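PDB 5ZRU: alpha-1,3-glucanase from Bacillus circulans, which hydrolyses the alpha-1,3-glycosidic linkages of alpha-1,3-glucan, this chain being the GH87-type catalytic unit of a longer protein that probably also binds carbohydrate. Local coordinates for residues E174-I180 with M248-H254; G74-T78 with K143-L148; A296-M302 with F319-W324; N5-Y9 with I341-R345. Numbering follows the deposited sequence.

In the fold
Contact 4 encloses the others along the chain: residues 5-9 return to 341-345, and within that loop come contacts 2, 1 and 3 in series. Contact 2 lies in the N-terminal beta-sandwich domain and contact 3 in the parallel beta-helix, their centres about 29 Å apart. Contact 1 carries the chain from strand 166-174 of the sandwich onto the beta-helix, and its centre is about 12 Å from that of contact 2. The Glu174–Arg345 salt bridge ties contact 1 to contact 4, about 15 Å away between centres, while Phe323 packs on Ile341 between contacts 3 and 4. The sandwich and the N-terminal tail are thus both fastened to the early coils of the beta-helix.

Contact 1: E174-I180 with M248-H254; sequences EAVPAAI and MGAGIWH. With PE5 (3,6,9,12,15,18,21,24-octaoxahexacosan-1-ol), chain C.
Residues 174-180 leave strand 166-174 extended (residues 176-180: phi -53 to -100°, psi 120 to 162°) and run in the opposite sense to 248-254; Val176 CA is 6.9 Å from Trp253 CA, and Ile180 CA 4.4 Å from Ala250 CA. Glu174 (chi1 p, chi2 t) accepts a hydrogen bond at OE2 from Trp253 NE1 at 2.9 Å; the same oxygen forms a salt bridge with Arg345. Val176, chi1 t, lays CG2 over the five-membered ring of Trp253, 3.7 Å from its centroid, a CH-pi contact. Pro177 O accepts a hydrogen bond from His254 NE2 at 2.7 Å. Water 1 donates to Ala178 O (2.8 Å) and Ala250 O (2.9 Å). Ala179 CB lies over the face of the His254 ring, 4.1 Å from its centroid, a CH-pi contact; Ile180 N donates to Ala250 O at 2.8 Å while Ile180 CG2 touches Met248 CE at 3.5 Å. A type I beta turn, closed by His254 N to Gly251 O (2.9 Å; Gly251 phi/psi 131/149), presents Trp253 and His254, both chi1 m. This is an interdomain linker docked on the start of the beta-helix, with the glycol PE5 beside Trp253 O and His254 O. Because Pro177 O is an acceptor, His254 must carry a proton on NE2, and each aromatic side chain serves both as donor and as apolar platform.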
# COMPACT_ATOMS: atom_id res chain seq x y z
N GLU A 174 -14.48 13.29 -2.22
CA GLU A 174 -14.39 13.44 -3.67
C GLU A 174 -15.78 13.41 -4.28
O GLU A 174 -16.71 12.83 -3.71
CB GLU A 174 -13.53 12.32 -4.28
CG GLU A 174 -14.12 10.94 -4.12
CD GLU A 174 -13.10 9.85 -4.37
OE1 GLU A 174 -12.36 9.50 -3.42
OE2 GLU A 174 -13.02 9.36 -5.51
N ALA A 175 -15.91 14.03 -5.44
CA ALA A 175 -17.15 13.92 -6.21
C ALA A 175 -17.18 12.56 -6.89
O ALA A 175 -16.18 12.11 -7.45
CB ALA A 175 -17.26 15.04 -7.24
N VAL A 176 -18.33 11.89 -6.84
CA VAL A 176 -18.47 10.55 -7.38
C VAL A 176 -19.14 10.65 -8.74
O VAL A 176 -20.27 11.16 -8.82
CB VAL A 176 -19.29 9.65 -6.44
CG1 VAL A 176 -19.61 8.33 -7.14
CG2 VAL A 176 -18.54 9.42 -5.14
N PRO A 177 -18.51 10.19 -9.82
CA PRO A 177 -19.20 10.17 -11.11
C PRO A 177 -20.29 9.11 -11.11
O PRO A 177 -20.25 8.13 -10.34
CB PRO A 177 -18.08 9.83 -12.11
CG PRO A 177 -17.05 9.10 -11.30
CD PRO A 177 -17.15 9.61 -9.88
N ALA A 178 -21.28 9.31 -11.97
CA ALA A 178 -22.33 8.31 -12.11
C ALA A 178 -21.74 6.97 -12.55
O ALA A 178 -20.60 6.88 -13.02
CB ALA A 178 -23.38 8.77 -13.12
N ALA A 179 -22.52 5.91 -12.34
CA ALA A 179 -22.12 4.58 -12.77
C ALA A 179 -21.74 4.56 -14.25
O ALA A 179 -22.38 5.20 -15.09
CB ALA A 179 -23.25 3.58 -12.52
N ILE A 180 -20.68 3.82 -14.56
CA ILE A 180 -20.28 3.63 -15.95
C ILE A 180 -21.28 2.73 -16.65
O ILE A 180 -21.67 1.68 -16.12
CB ILE A 180 -18.87 3.03 -16.02
CG1 ILE A 180 -17.86 3.99 -15.39
CG2 ILE A 180 -18.47 2.74 -17.49
CD1 ILE A 180 -16.53 3.35 -15.10
N MET A 248 -15.10 -5.14 -16.75
CA MET A 248 -15.26 -3.76 -16.33
C MET A 248 -16.47 -3.62 -15.44
O MET A 248 -17.56 -4.10 -15.79
CB MET A 248 -15.41 -2.81 -17.54
CG MET A 248 -15.36 -1.33 -17.16
SD MET A 248 -15.84 -0.23 -18.52
CE MET A 248 -17.60 -0.50 -18.55
N GLY A 249 -16.30 -2.95 -14.30
CA GLY A 249 -17.40 -2.65 -13.41
C GLY A 249 -17.98 -1.28 -13.72
O GLY A 249 -17.61 -0.60 -14.68
N ALA A 250 -18.90 -0.84 -12.85
CA ALA A 250 -19.53 0.46 -13.02
C ALA A 250 -18.79 1.59 -12.31
O ALA A 250 -19.26 2.74 -12.35
CB ALA A 250 -20.99 0.41 -12.53
N GLY A 251 -17.66 1.31 -11.68
CA GLY A 251 -16.90 2.32 -10.97
C GLY A 251 -16.52 1.87 -9.57
O GLY A 251 -17.24 1.09 -8.93
N ILE A 252 -15.38 2.36 -9.08
CA ILE A 252 -14.96 1.96 -7.74
C ILE A 252 -15.95 2.41 -6.68
O ILE A 252 -15.94 1.87 -5.56
CB ILE A 252 -13.54 2.50 -7.40
CG1 ILE A 252 -13.53 4.04 -7.35
CG2 ILE A 252 -12.52 1.94 -8.39
CD1 ILE A 252 -12.17 4.62 -6.89
N TRP A 253 -16.82 3.37 -6.98
CA TRP A 253 -17.84 3.82 -6.05
C TRP A 253 -19.18 3.12 -6.26
O TRP A 253 -20.14 3.44 -5.55
CB TRP A 253 -18.03 5.35 -6.15
CG TRP A 253 -16.89 6.11 -5.50
CD1 TRP A 253 -15.80 6.68 -6.12
CD2 TRP A 253 -16.71 6.36 -4.10
NE1 TRP A 253 -14.98 7.27 -5.19
CE2 TRP A 253 -15.51 7.08 -3.94
CE3 TRP A 253 -17.46 6.03 -2.95
CZ2 TRP A 253 -15.04 7.49 -2.69
CZ3 TRP A 253 -16.99 6.45 -1.70
CH2 TRP A 253 -15.79 7.17 -1.58
N HIS A 254 -19.28 2.21 -7.23
CA HIS A 254 -20.57 1.63 -7.59
C HIS A 254 -20.59 0.11 -7.56
O HIS A 254 -21.59 -0.48 -7.16
CB HIS A 254 -21.00 2.13 -8.98
CG HIS A 254 -21.22 3.61 -9.04
ND1 HIS A 254 -22.37 4.20 -8.56
CD2 HIS A 254 -20.44 4.61 -9.49
CE1 HIS A 254 -22.29 5.51 -8.73
NE2 HIS A 254 -21.12 5.79 -9.29
C48 PE5 C . -18.06 -10.23 4.80
C50 PE5 C . -16.80 -9.74 5.53
O1 PE5 C . -17.09 -9.51 6.88
C1 PE5 C . -15.98 -9.12 7.66
C2 PE5 C . -16.43 -8.70 9.06
O2 PE5 C . -17.22 -7.55 8.98
C3 PE5 C . -17.82 -7.13 10.17
C4 PE5 C . -18.71 -5.91 9.91
O3 PE5 C . -17.94 -4.89 9.32
C5 PE5 C . -18.60 -3.67 9.09
C6 PE5 C . -18.33 -3.16 7.67
O4 PE5 C . -17.17 -2.38 7.59
C7 PE5 C . -16.37 -2.58 6.45
C8 PE5 C . -17.20 -2.45 5.18
O5 PE5 C . -16.50 -2.99 4.10
C9 PE5 C . -17.25 -3.17 2.93
C10 PE5 C . -16.86 -2.09 1.93
O6 PE5 C . -18.00 -1.41 1.51
C11 PE5 C . -17.76 -0.14 0.97
C12 PE5 C . -19.06 0.62 0.82
O7 PE5 C . -19.23 0.88 -0.54
C13 PE5 C . -19.74 2.14 -0.84
C14 PE5 C . -20.44 2.06 -2.20
O8 PE5 C . -21.05 0.80 -2.30
C15 PE5 C . -21.68 0.52 -3.52
C16 PE5 C . -23.18 0.33 -3.28
O52 PE5 C . -23.54 -1.02 -3.39
O HOH W 1 -18.46 5.45 -11.92

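Contact 2: G74-T78 with K143-L148; sequences GDGVT and KMDTPL
Three backbone hydrogen bonds set the register. Gly74 N donates to Leu148 O (3.0 Å) and Leu148 N to Gly74 O (2.8 Å), making an antiparallel hydrogen-bonded pair; Met144 N then donates to Asp75 O at 2.7 Å, beside the non-hydrogen-bonded pair Gly76–Lys143, whose CA atoms lie 4.7 Å apart. Lys143 CA also approaches Asp75 O to 3.1 Å. Water 2 lies 2.9 Å from Asp75 OD2 and 3.1 Å from Met144 O, placed to donate to either, while Asp75 OD1 accepts from Val176 N. Both segments turn a corner here, at Asp75 and at Asp145-Thr146, so one partner pairs with strand 147-148 and then with strand 132-144, as happens at the edge of a beta-sandwich. Asp75 (phi/psi -106/-3) and Gly76 together face Glu174 in a classic beta bulge; Gly74, at 128/176, takes a conformation that would jam a CB against the preceding carbonyl. Inside the sandwich Val77, chi1 t, sets CG2 3.9 Å from Met144 CG and 4.1 Å from Leu148 CD1; Met144 (m, m, m) and Leu148 (m, t) also touch Val100 of the five-stranded sheet. Lys143 projects from the sheet on a different face from Leu148, its NZ hydrogen-bonded to Trp253 O.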
# COMPACT_ATOMS: atom_id res chain seq x y z
N GLY A 74 -18.04 16.92 -2.41
CA GLY A 74 -18.40 15.71 -3.11
C GLY A 74 -19.21 14.78 -2.24
O GLY A 74 -19.46 15.03 -1.07
N ASP A 75 -19.65 13.67 -2.85
CA ASP A 75 -20.47 12.70 -2.14
C ASP A 75 -19.74 11.42 -1.76
O ASP A 75 -20.32 10.57 -1.09
CB ASP A 75 -21.74 12.36 -2.95
CG ASP A 75 -21.48 12.22 -4.45
OD1 ASP A 75 -20.44 12.65 -4.96
OD2 ASP A 75 -22.37 11.67 -5.13
N GLY A 76 -18.47 11.26 -2.15
CA GLY A 76 -17.69 10.10 -1.77
C GLY A 76 -16.77 10.42 -0.61
O GLY A 76 -15.94 11.33 -0.70
N VAL A 77 -16.93 9.68 0.49
CA VAL A 77 -16.13 9.91 1.69
C VAL A 77 -15.38 8.64 2.05
O VAL A 77 -15.99 7.57 2.15
CB VAL A 77 -16.99 10.37 2.89
CG1 VAL A 77 -16.07 10.72 4.07
CG2 VAL A 77 -17.86 11.58 2.51
N THR A 78 -14.08 8.77 2.29
CA THR A 78 -13.27 7.70 2.86
C THR A 78 -12.77 8.17 4.22
O THR A 78 -12.44 9.34 4.39
CB THR A 78 -12.08 7.35 1.95
OG1 THR A 78 -12.56 7.08 0.63
CG2 THR A 78 -11.34 6.13 2.48
N LYS A 143 -21.03 6.70 0.48
CA LYS A 143 -21.52 7.78 -0.37
C LYS A 143 -22.61 8.54 0.36
O LYS A 143 -23.47 7.94 1.01
CB LYS A 143 -22.06 7.24 -1.70
CG LYS A 143 -21.00 6.74 -2.65
CD LYS A 143 -21.60 6.25 -3.96
CE LYS A 143 -22.44 5.00 -3.76
NZ LYS A 143 -22.82 4.40 -5.09
N MET A 144 -22.57 9.87 0.25
CA MET A 144 -23.59 10.73 0.82
C MET A 144 -24.78 10.83 -0.14
O MET A 144 -24.62 10.70 -1.35
CB MET A 144 -23.02 12.13 1.06
CG MET A 144 -21.71 12.14 1.84
SD MET A 144 -21.97 11.46 3.49
CE MET A 144 -23.07 12.67 4.18
N ASP A 145 -25.96 11.07 0.42
CA ASP A 145 -27.16 11.21 -0.42
C ASP A 145 -27.08 12.42 -1.33
O ASP A 145 -27.64 12.40 -2.43
CB ASP A 145 -28.42 11.30 0.44
CG ASP A 145 -28.68 10.05 1.23
OD1 ASP A 145 -29.53 10.10 2.15
OD2 ASP A 145 -28.04 9.02 0.94
N THR A 146 -26.43 13.49 -0.88
CA THR A 146 -26.18 14.65 -1.72
C THR A 146 -24.73 15.09 -1.51
O THR A 146 -24.18 14.91 -0.42
CB THR A 146 -27.12 15.82 -1.41
OG1 THR A 146 -26.85 16.31 -0.09
CG2 THR A 146 -28.58 15.38 -1.49
N PRO A 147 -24.10 15.66 -2.53
CA PRO A 147 -22.70 16.06 -2.39
C PRO A 147 -22.51 17.13 -1.31
O PRO A 147 -23.31 18.06 -1.18
CB PRO A 147 -22.34 16.61 -3.78
CG PRO A 147 -23.33 16.00 -4.71
CD PRO A 147 -24.60 15.89 -3.90
N LEU A 148 -21.44 16.97 -0.54
CA LEU A 148 -20.97 18.02 0.34
C LEU A 148 -20.51 19.22 -0.48
O LEU A 148 -19.85 19.08 -1.51
CB LEU A 148 -19.82 17.50 1.20
CG LEU A 148 -20.19 16.35 2.13
CD1 LEU A 148 -18.96 15.52 2.49
CD2 LEU A 148 -20.87 16.88 3.40
O HOH W 2 -24.98 12.32 -3.93

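Contact 3: A296-M302 with F319-W324; sequences AVYKGFM and FECGFW
Phe301 and Phe323 share chi1 m and stack offset, with centroids 4.6 Å apart and planes at 28°. They occupy parallel bridge partners, CA atoms 4.8 Å apart, with Phe301 N donating to Gly322 O (3.1 Å) and Trp324 N to Phe301 O (2.9 Å). Gly300 and Gly322 both adopt helical angles just before the strands; Gly300 N donates to Cys321 O at 2.9 Å, and Gly300 CA sits over the face of the Phe319 ring (chi1 m), 3.8 Å from the centroid. A CB there would clash with Gly322 O. Lys299 bends through chi2 96° so that NZ lies 4.5 Å from the centroid of the Trp324 (chi1 t) five-membered ring, a cation-pi contact, with a long salt bridge to Glu320 OE1 at 3.8 Å. Extended Glu320 (t, t) receives Tyr298 N at OE1 (2.9 Å) and returns its own N to Tyr298 O (2.9 Å). Such in-register stacking of like residues on successive coils is characteristic of the parallel beta-helix interior.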
# COMPACT_ATOMS: atom_id res chain seq x y z
N ALA A 296 -1.52 -17.93 2.68
CA ALA A 296 -2.92 -17.50 2.57
C ALA A 296 -3.47 -17.75 1.17
O ALA A 296 -4.64 -18.09 1.02
CB ALA A 296 -3.06 -16.03 2.94
N VAL A 297 -2.63 -17.59 0.13
CA VAL A 297 -3.04 -17.66 -1.27
C VAL A 297 -4.33 -16.88 -1.48
O VAL A 297 -5.34 -17.42 -1.97
CB VAL A 297 -3.18 -19.13 -1.72
CG1 VAL A 297 -3.27 -19.20 -3.25
CG2 VAL A 297 -1.98 -19.92 -1.22
N TYR A 298 -4.32 -15.61 -1.10
CA TYR A 298 -5.55 -14.83 -0.99
C TYR A 298 -5.20 -13.38 -1.28
O TYR A 298 -5.53 -12.45 -0.54
CB TYR A 298 -6.16 -15.05 0.40
CG TYR A 298 -7.64 -14.76 0.62
CD1 TYR A 298 -8.25 -13.62 0.09
CD2 TYR A 298 -8.42 -15.62 1.40
CE1 TYR A 298 -9.59 -13.35 0.33
CE2 TYR A 298 -9.76 -15.35 1.65
CZ TYR A 298 -10.34 -14.21 1.11
OH TYR A 298 -11.67 -13.93 1.35
N LYS A 299 -4.45 -13.17 -2.37
CA LYS A 299 -4.18 -11.82 -2.83
C LYS A 299 -5.34 -11.33 -3.68
O LYS A 299 -6.12 -12.12 -4.23
CB LYS A 299 -2.87 -11.77 -3.64
CG LYS A 299 -1.62 -12.22 -2.89
CD LYS A 299 -1.28 -13.69 -3.16
CE LYS A 299 0.10 -14.04 -2.59
NZ LYS A 299 0.49 -15.46 -2.85
N GLY A 300 -5.47 -10.01 -3.79
CA GLY A 300 -6.55 -9.46 -4.60
C GLY A 300 -6.50 -9.94 -6.04
O GLY A 300 -7.52 -10.37 -6.60
N PHE A 301 -5.32 -9.89 -6.65
CA PHE A 301 -5.09 -10.35 -8.01
C PHE A 301 -3.84 -11.22 -8.04
O PHE A 301 -2.81 -10.82 -7.49
CB PHE A 301 -4.92 -9.16 -8.97
CG PHE A 301 -6.08 -8.22 -9.00
CD1 PHE A 301 -7.20 -8.49 -9.78
CD2 PHE A 301 -6.05 -7.04 -8.27
CE1 PHE A 301 -8.27 -7.60 -9.82
CE2 PHE A 301 -7.12 -6.14 -8.31
CZ PHE A 301 -8.23 -6.43 -9.09
N MET A 302 -3.92 -12.38 -8.70
CA MET A 302 -2.88 -13.40 -8.61
C MET A 302 -2.63 -14.06 -9.96
O MET A 302 -3.49 -14.08 -10.84
CB MET A 302 -3.27 -14.52 -7.62
CG MET A 302 -3.43 -14.08 -6.20
SD MET A 302 -4.09 -15.44 -5.19
CE MET A 302 -5.87 -15.22 -5.38
N PHE A 319 -6.69 -7.76 1.50
CA PHE A 319 -6.21 -9.04 0.98
C PHE A 319 -4.84 -9.36 1.57
O PHE A 319 -4.24 -8.55 2.28
CB PHE A 319 -6.18 -9.00 -0.55
CG PHE A 319 -7.55 -8.96 -1.16
CD1 PHE A 319 -8.25 -10.13 -1.41
CD2 PHE A 319 -8.17 -7.75 -1.43
CE1 PHE A 319 -9.53 -10.10 -1.95
CE2 PHE A 319 -9.44 -7.70 -1.98
CZ PHE A 319 -10.14 -8.88 -2.23
N GLU A 320 -4.35 -10.56 1.27
CA GLU A 320 -3.00 -10.93 1.69
C GLU A 320 -1.99 -9.96 1.11
O GLU A 320 -1.13 -9.43 1.82
CB GLU A 320 -2.70 -12.36 1.24
CG GLU A 320 -1.27 -12.81 1.49
CD GLU A 320 -0.98 -14.15 0.85
OE1 GLU A 320 -1.79 -14.59 0.00
OE2 GLU A 320 0.05 -14.75 1.18
N CYS A 321 -2.07 -9.74 -0.20
CA CYS A 321 -1.41 -8.66 -0.91
C CYS A 321 -2.44 -8.06 -1.85
O CYS A 321 -3.41 -8.72 -2.21
CB CYS A 321 -0.20 -9.13 -1.73
SG CYS A 321 1.02 -10.13 -0.86
N GLY A 322 -2.21 -6.82 -2.27
CA GLY A 322 -3.07 -6.24 -3.29
C GLY A 322 -2.96 -7.01 -4.60
O GLY A 322 -3.96 -7.50 -5.15
N PHE A 323 -1.73 -7.10 -5.11
CA PHE A 323 -1.37 -7.81 -6.33
C PHE A 323 -0.17 -8.70 -6.05
O PHE A 323 0.82 -8.25 -5.47
CB PHE A 323 -0.95 -6.84 -7.46
CG PHE A 323 -2.08 -6.02 -8.02
CD1 PHE A 323 -2.62 -4.96 -7.30
CD2 PHE A 323 -2.58 -6.28 -9.28
CE1 PHE A 323 -3.64 -4.18 -7.83
CE2 PHE A 323 -3.60 -5.51 -9.82
CZ PHE A 323 -4.13 -4.46 -9.10
N TRP A 324 -0.22 -9.95 -6.52
CA TRP A 324 0.99 -10.78 -6.59
C TRP A 324 1.14 -11.29 -8.02
O TRP A 324 0.45 -12.24 -8.42
CB TRP A 324 0.96 -11.93 -5.59
CG TRP A 324 2.30 -12.58 -5.47
CD1 TRP A 324 2.84 -13.54 -6.29
CD2 TRP A 324 3.31 -12.27 -4.50
NE1 TRP A 324 4.12 -13.85 -5.87
CE2 TRP A 324 4.42 -13.09 -4.76
CE3 TRP A 324 3.36 -11.38 -3.41
CZ2 TRP A 324 5.58 -13.04 -3.98
CZ3 TRP A 324 4.52 -11.34 -2.64
CH2 TRP A 324 5.61 -12.17 -2.93
O HOH W 3 0.28 -17.01 -0.05

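Contact 4: N5-Y9 with I341-R345; sequences NLVVY and IENSR
The N-terminal tail, without regular secondary structure, meets the turn after strand 340-342 through polar atoms, with Asn5 CA 7.9 Å from Asn343 CA. Asn5 ND2 donates to Glu342 OE2 at 2.9 Å, and Asn5 O accepts from Asn343 ND2 at 3.1 Å. Water 4 accepts a hydrogen bond from Asn5 N (2.9 Å) and donates to Glu342 OE2 (2.6 Å). Water 5 accepts from Tyr9 OH (2.5 Å) and gives its two hydrogens to Glu342 OE1 and Asn343 OD1, both at 2.8 Å. Glu342 OE1 also forms a salt bridge with Arg366, and Ser344 OG donates to Glu342 O at 2.8 Å. Val7 CG2 stays 3.7 Å from Asn343 OD1. The side chain of Asn5 comes within about 4 Å of the zinc ion held by His3, Asp278 and His312. Asn343, left-handed at phi/psi 57/35, also accepts at OD1 from Asn367 ND2, and its ND2 makes a weak hydrogen bond to Asn313 OD1: the stacked asparagine turn familiar from pectate-lyase-like right-handed beta-helices.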
# COMPACT_ATOMS: atom_id res chain seq x y z
N ASN A 5 -5.87 5.59 -19.96
CA ASN A 5 -6.73 6.02 -18.86
C ASN A 5 -6.15 7.33 -18.33
O ASN A 5 -5.34 7.35 -17.40
CB ASN A 5 -6.81 4.93 -17.81
CG ASN A 5 -7.33 3.64 -18.38
OD1 ASN A 5 -8.49 3.56 -18.79
ND2 ASN A 5 -6.46 2.62 -18.46
N LEU A 6 -6.60 8.44 -18.92
CA LEU A 6 -5.89 9.71 -18.83
C LEU A 6 -6.05 10.37 -17.47
O LEU A 6 -7.16 10.53 -16.97
CB LEU A 6 -6.40 10.69 -19.88
CG LEU A 6 -5.66 10.72 -21.20
CD1 LEU A 6 -5.87 9.40 -21.83
CD2 LEU A 6 -6.19 11.83 -22.07
N VAL A 7 -4.92 10.79 -16.90
CA VAL A 7 -4.87 11.64 -15.72
C VAL A 7 -3.72 12.61 -15.93
O VAL A 7 -2.64 12.22 -16.39
CB VAL A 7 -4.68 10.81 -14.43
CG1 VAL A 7 -4.49 11.71 -13.22
CG2 VAL A 7 -5.86 9.87 -14.20
N VAL A 8 -3.94 13.89 -15.63
CA VAL A 8 -2.83 14.84 -15.62
C VAL A 8 -2.03 14.57 -14.34
O VAL A 8 -2.53 14.79 -13.24
CB VAL A 8 -3.32 16.29 -15.68
CG1 VAL A 8 -2.15 17.25 -15.46
CG2 VAL A 8 -3.99 16.57 -17.01
N TYR A 9 -0.80 14.10 -14.50
CA TYR A 9 -0.03 13.66 -13.34
C TYR A 9 0.42 14.84 -12.49
O TYR A 9 0.68 15.95 -12.99
CB TYR A 9 1.19 12.85 -13.76
CG TYR A 9 0.87 11.42 -14.11
CD1 TYR A 9 -0.43 10.95 -14.12
CD2 TYR A 9 1.88 10.53 -14.42
CE1 TYR A 9 -0.72 9.64 -14.45
CE2 TYR A 9 1.61 9.22 -14.75
CZ TYR A 9 0.31 8.78 -14.77
OH TYR A 9 0.04 7.47 -15.10
N ILE A 341 -0.48 -1.31 -13.91
CA ILE A 341 -1.44 -1.09 -12.84
C ILE A 341 -1.49 0.42 -12.63
O ILE A 341 -0.45 1.04 -12.38
CB ILE A 341 -1.00 -1.81 -11.56
CG1 ILE A 341 -0.98 -3.33 -11.78
CG2 ILE A 341 -1.92 -1.45 -10.38
CD1 ILE A 341 -0.28 -4.10 -10.63
N GLU A 342 -2.66 1.03 -12.79
CA GLU A 342 -2.68 2.48 -12.68
C GLU A 342 -3.99 2.98 -12.11
O GLU A 342 -5.01 2.28 -12.12
CB GLU A 342 -2.41 3.16 -14.04
CG GLU A 342 -3.47 2.89 -15.09
CD GLU A 342 -3.09 3.45 -16.47
OE1 GLU A 342 -2.17 4.30 -16.55
OE2 GLU A 342 -3.72 3.05 -17.46
N ASN A 343 -3.95 4.21 -11.60
CA ASN A 343 -5.14 4.93 -11.16
C ASN A 343 -5.91 4.15 -10.10
O ASN A 343 -7.15 4.19 -10.06
CB ASN A 343 -6.06 5.26 -12.34
CG ASN A 343 -5.36 6.00 -13.47
OD1 ASN A 343 -4.29 6.60 -13.29
ND2 ASN A 343 -5.98 5.97 -14.66
N SER A 344 -5.19 3.44 -9.23
CA SER A 344 -5.82 2.50 -8.32
C SER A 344 -5.50 2.82 -6.87
O SER A 344 -4.61 3.61 -6.55
CB SER A 344 -5.39 1.07 -8.65
OG SER A 344 -5.80 0.72 -9.97
N ARG A 345 -6.27 2.19 -5.98
CA ARG A 345 -6.17 2.39 -4.54
C ARG A 345 -5.95 1.02 -3.93
O ARG A 345 -6.84 0.16 -3.98
CB ARG A 345 -7.43 3.07 -4.00
CG ARG A 345 -7.70 4.41 -4.70
CD ARG A 345 -9.05 5.03 -4.30
NE ARG A 345 -9.46 6.06 -5.27
CZ ARG A 345 -10.33 7.03 -5.01
NH1 ARG A 345 -10.90 7.11 -3.82
NH2 ARG A 345 -10.64 7.93 -5.95
O HOH W 4 -3.24 4.52 -19.56
O HOH W 5 -2.32 6.74 -15.24